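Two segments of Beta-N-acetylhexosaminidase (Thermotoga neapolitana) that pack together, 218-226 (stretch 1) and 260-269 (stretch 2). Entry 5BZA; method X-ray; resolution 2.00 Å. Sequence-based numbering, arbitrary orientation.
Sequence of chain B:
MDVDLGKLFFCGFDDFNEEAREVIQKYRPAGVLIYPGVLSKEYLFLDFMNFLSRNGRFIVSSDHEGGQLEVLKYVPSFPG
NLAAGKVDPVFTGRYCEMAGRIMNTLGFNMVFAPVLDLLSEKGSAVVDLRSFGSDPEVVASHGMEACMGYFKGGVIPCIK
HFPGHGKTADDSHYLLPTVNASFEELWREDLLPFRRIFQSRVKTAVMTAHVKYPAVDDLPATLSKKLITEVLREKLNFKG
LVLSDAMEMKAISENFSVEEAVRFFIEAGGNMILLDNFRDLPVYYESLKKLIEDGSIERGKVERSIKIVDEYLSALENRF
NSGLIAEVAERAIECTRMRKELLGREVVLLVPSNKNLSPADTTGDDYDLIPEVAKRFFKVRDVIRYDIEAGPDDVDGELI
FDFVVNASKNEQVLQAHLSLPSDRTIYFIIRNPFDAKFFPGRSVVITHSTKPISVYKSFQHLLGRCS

Stretch 1 (218-226) DLPATLSKK
Stretch 2, residues 260-269: EAVRFFIEAG

Stretch 2 is helical from its first residue, Glu260; the helix begins earlier in the chain. Phe264 N to Ala268 N each bond to the carbonyl O four residues back, from Phe264 N to Glu260 O at 2.8 Å through to Ala268 N to Phe264 O at 2.7 Å. Ala268 N also makes a weak bond to Phe265 O at 3.2 Å. The helix closes with a Schellman motif at Gly269, where phi is 111° and psi 7°. Gly269 N bonds to Ile266 O at 3.0 Å. At these angles a CB would jam against the carbonyl O of Ala268, so the position calls for glycine.

Stretch 1 is mostly loop. Leu219 and Pro220 are extended, with psi near 145°. A 3-10 segment follows at Ala221 and Thr222. Leu223 N bonds to Pro220 O at 2.8 Å, and Ser224 N to Ala221 O at 3.2 Å. Ser224 is the N-cap of the helix that starts at Lys225. Its CA-to-CB bond points away from stretch 2, and with chi1 t its hydroxyl caps a backbone N just past the stretch.

Two CA pairs mark the register: Leu223 CA to Phe265 CA at 4.6 Å, and Lys225 CA to Ala268 CA at 3.9 Å. Both numbers rise together, so the chains run the same way here. At the second, Ala268 CB packs on stretch 1 backbone, 3.7 Å from Lys225 N and 3.9 Å from Ser224 C. No direct hydrogen bond crosses between the stretches. The contact is largely apolar and buries 435 Å², both sides summed.

Leu223 gives the largest share. Its CA-to-CB bond points sideways, but chi1 m and chi2 t bring the end nearer to the helix. Leu223 CD2 reaches 3.4 Å from Ala261 O and 3.6 Å from Phe265 N, against the helix backbone. Leu223 CD2 is also 3.9 Å from Phe265 CB. Leu223 CB meets Phe264 CB at 3.6 Å.

The CA-to-CB bond of Phe264 points toward stretch 1, with chi1 m at -80° and chi2 at -39°. One face of its ring takes Leu219 CD2, which is 4.5 Å from Phe264 CE2. The CA-to-CB bond of Leu219 points toward the helix, with chi1 m and chi2 t, and the contact is loose.

Phe265 has chi1 t and chi2 79°. Its ring turns an edge to Thr222 O, 3.3 Å from Phe265 CD1. A ring edge carries slight positive charge, which suits a carbonyl oxygen. Thr222, chi1 m, sets CG2 3.8 Å from Phe265 CD1, while its OG1 is hydrogen-bonded elsewhere in the structure.

Lys225 is exposed. Its chain is t, t, m, t, and Lys225 CE comes 3.4 Å from Glu267 O. Glu267 is m, m, with chi3 at -51°. Lys225 NZ and Glu267 OE1 are 4.4 Å apart, beyond a salt bridge, and the place of OE1 is less sure. A water joins them: it accepts from Lys225 NZ at 2.9 Å and donates to Glu267 OE1 at 2.7 Å.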

# COMPACT_ATOMS: atom_id res chain seq x y z
N ASP B 218 -40.94 -6.71 14.36
CA ASP B 218 -40.24 -7.02 15.61
C ASP B 218 -38.80 -7.48 15.44
O ASP B 218 -38.01 -7.42 16.37
CB ASP B 218 -40.90 -8.16 16.37
CG ASP B 218 -42.23 -7.82 16.93
OD1 ASP B 218 -42.64 -6.65 16.96
OD2 ASP B 218 -42.84 -8.78 17.39
N LEU B 219 -38.48 -7.99 14.26
CA LEU B 219 -37.20 -8.64 14.04
C LEU B 219 -36.13 -7.67 13.62
O LEU B 219 -36.41 -6.73 12.90
CB LEU B 219 -37.36 -9.69 12.95
CG LEU B 219 -38.22 -10.83 13.46
CD1 LEU B 219 -38.68 -11.72 12.29
CD2 LEU B 219 -37.45 -11.62 14.49
N PRO B 220 -34.89 -7.95 14.02
CA PRO B 220 -33.76 -7.22 13.43
C PRO B 220 -33.85 -7.33 11.93
O PRO B 220 -34.27 -8.38 11.40
CB PRO B 220 -32.53 -7.96 13.96
CG PRO B 220 -33.00 -8.67 15.18
CD PRO B 220 -34.45 -9.01 14.95
N ALA B 221 -33.49 -6.27 11.23
CA ALA B 221 -33.63 -6.31 9.78
C ALA B 221 -32.99 -7.58 9.16
O ALA B 221 -33.52 -8.14 8.17
CB ALA B 221 -33.03 -5.05 9.17
N THR B 222 -31.87 -8.03 9.72
CA THR B 222 -31.18 -9.24 9.23
C THR B 222 -32.09 -10.46 9.22
O THR B 222 -32.03 -11.30 8.34
CB THR B 222 -29.92 -9.52 10.08
OG1 THR B 222 -29.06 -8.36 10.01
CG2 THR B 222 -29.16 -10.77 9.58
N LEU B 223 -32.96 -10.53 10.21
CA LEU B 223 -33.86 -11.67 10.39
C LEU B 223 -35.32 -11.36 10.05
O LEU B 223 -36.20 -12.12 10.41
CB LEU B 223 -33.79 -12.17 11.83
CG LEU B 223 -32.35 -12.44 12.28
CD1 LEU B 223 -32.35 -12.95 13.71
CD2 LEU B 223 -31.67 -13.39 11.32
N SER B 224 -35.55 -10.24 9.37
CA SER B 224 -36.91 -9.76 9.14
C SER B 224 -37.40 -10.01 7.71
O SER B 224 -36.95 -9.34 6.77
CB SER B 224 -37.01 -8.27 9.46
OG SER B 224 -38.20 -7.72 8.92
N LYS B 225 -38.33 -10.95 7.57
CA LYS B 225 -38.94 -11.26 6.28
C LYS B 225 -39.68 -10.05 5.71
O LYS B 225 -39.77 -9.84 4.50
CB LYS B 225 -39.91 -12.43 6.40
CG LYS B 225 -40.56 -12.82 5.07
CD LYS B 225 -41.46 -14.04 5.21
CE LYS B 225 -40.74 -15.27 5.78
NZ LYS B 225 -41.59 -16.51 5.65
N LYS B 226 -40.20 -9.21 6.59
CA LYS B 226 -40.89 -8.06 6.07
C LYS B 226 -39.88 -7.13 5.41
O LYS B 226 -40.03 -6.77 4.25
CB LYS B 226 -41.66 -7.37 7.17
CG LYS B 226 -42.44 -6.13 6.72
CD LYS B 226 -43.32 -5.61 7.86
CE LYS B 226 -44.21 -4.45 7.41
NZ LYS B 226 -44.92 -4.76 6.12
N GLU B 260 -31.88 -20.17 15.04
CA GLU B 260 -32.87 -19.12 14.77
C GLU B 260 -32.30 -18.10 13.75
O GLU B 260 -32.96 -17.74 12.76
CB GLU B 260 -33.29 -18.42 16.07
CG GLU B 260 -34.30 -19.19 16.98
CD GLU B 260 -34.43 -18.54 18.36
OE1 GLU B 260 -33.47 -17.82 18.73
OE2 GLU B 260 -35.45 -18.70 19.09
N ALA B 261 -31.08 -17.64 13.99
CA ALA B 261 -30.41 -16.70 13.07
C ALA B 261 -30.37 -17.24 11.64
O ALA B 261 -30.74 -16.55 10.68
CB ALA B 261 -29.01 -16.39 13.55
N VAL B 262 -29.93 -18.49 11.51
CA VAL B 262 -29.87 -19.12 10.19
C VAL B 262 -31.24 -19.23 9.53
O VAL B 262 -31.40 -18.82 8.34
CB VAL B 262 -29.18 -20.48 10.29
CG1 VAL B 262 -29.27 -21.23 8.97
CG2 VAL B 262 -27.71 -20.26 10.68
N ARG B 263 -32.21 -19.78 10.28
CA ARG B 263 -33.58 -19.99 9.78
C ARG B 263 -34.20 -18.68 9.35
O ARG B 263 -34.68 -18.53 8.24
CB ARG B 263 -34.52 -20.62 10.83
CG ARG B 263 -35.86 -21.10 10.22
CD ARG B 263 -36.98 -21.44 11.25
NE ARG B 263 -36.44 -21.88 12.53
CZ ARG B 263 -36.40 -21.12 13.62
NH1 ARG B 263 -36.91 -19.87 13.63
NH2 ARG B 263 -35.86 -21.62 14.74
N PHE B 264 -34.20 -17.72 10.27
CA PHE B 264 -34.85 -16.45 10.00
C PHE B 264 -34.18 -15.78 8.79
O PHE B 264 -34.87 -15.36 7.86
CB PHE B 264 -34.81 -15.52 11.21
CG PHE B 264 -35.87 -15.82 12.27
CD1 PHE B 264 -37.15 -16.19 11.90
CD2 PHE B 264 -35.55 -15.73 13.64
CE1 PHE B 264 -38.12 -16.45 12.88
CE2 PHE B 264 -36.49 -15.99 14.61
CZ PHE B 264 -37.80 -16.35 14.24
N PHE B 265 -32.85 -15.70 8.79
CA PHE B 265 -32.18 -14.99 7.71
C PHE B 265 -32.50 -15.61 6.34
O PHE B 265 -32.85 -14.90 5.40
CB PHE B 265 -30.67 -14.97 7.94
CG PHE B 265 -29.88 -14.40 6.80
CD1 PHE B 265 -29.79 -13.03 6.60
CD2 PHE B 265 -29.24 -15.25 5.90
CE1 PHE B 265 -29.04 -12.52 5.53
CE2 PHE B 265 -28.49 -14.74 4.83
CZ PHE B 265 -28.39 -13.38 4.65
N ILE B 266 -32.40 -16.93 6.23
CA ILE B 266 -32.60 -17.52 4.91
C ILE B 266 -34.08 -17.49 4.49
O ILE B 266 -34.42 -17.15 3.35
CB ILE B 266 -32.04 -18.94 4.86
CG1 ILE B 266 -30.51 -18.89 4.99
CG2 ILE B 266 -32.37 -19.61 3.52
CD1 ILE B 266 -29.82 -18.13 3.85
N GLU B 267 -34.95 -17.80 5.45
CA GLU B 267 -36.38 -17.73 5.20
C GLU B 267 -36.80 -16.29 4.88
O GLU B 267 -37.84 -16.07 4.24
CB GLU B 267 -37.15 -18.31 6.38
CG GLU B 267 -37.14 -19.83 6.36
CD GLU B 267 -37.85 -20.40 5.12
OE1 GLU B 267 -39.01 -19.99 4.86
OE2 GLU B 267 -37.27 -21.23 4.40
N ALA B 268 -36.03 -15.31 5.39
CA ALA B 268 -36.28 -13.88 5.17
C ALA B 268 -35.92 -13.42 3.77
O ALA B 268 -36.33 -12.34 3.33
CB ALA B 268 -35.56 -13.04 6.19
N GLY B 269 -35.15 -14.22 3.05
CA GLY B 269 -34.77 -13.84 1.71
C GLY B 269 -33.30 -13.53 1.63
O GLY B 269 -32.83 -13.10 0.61
O HOH W 1 -40.46 -18.87 6.89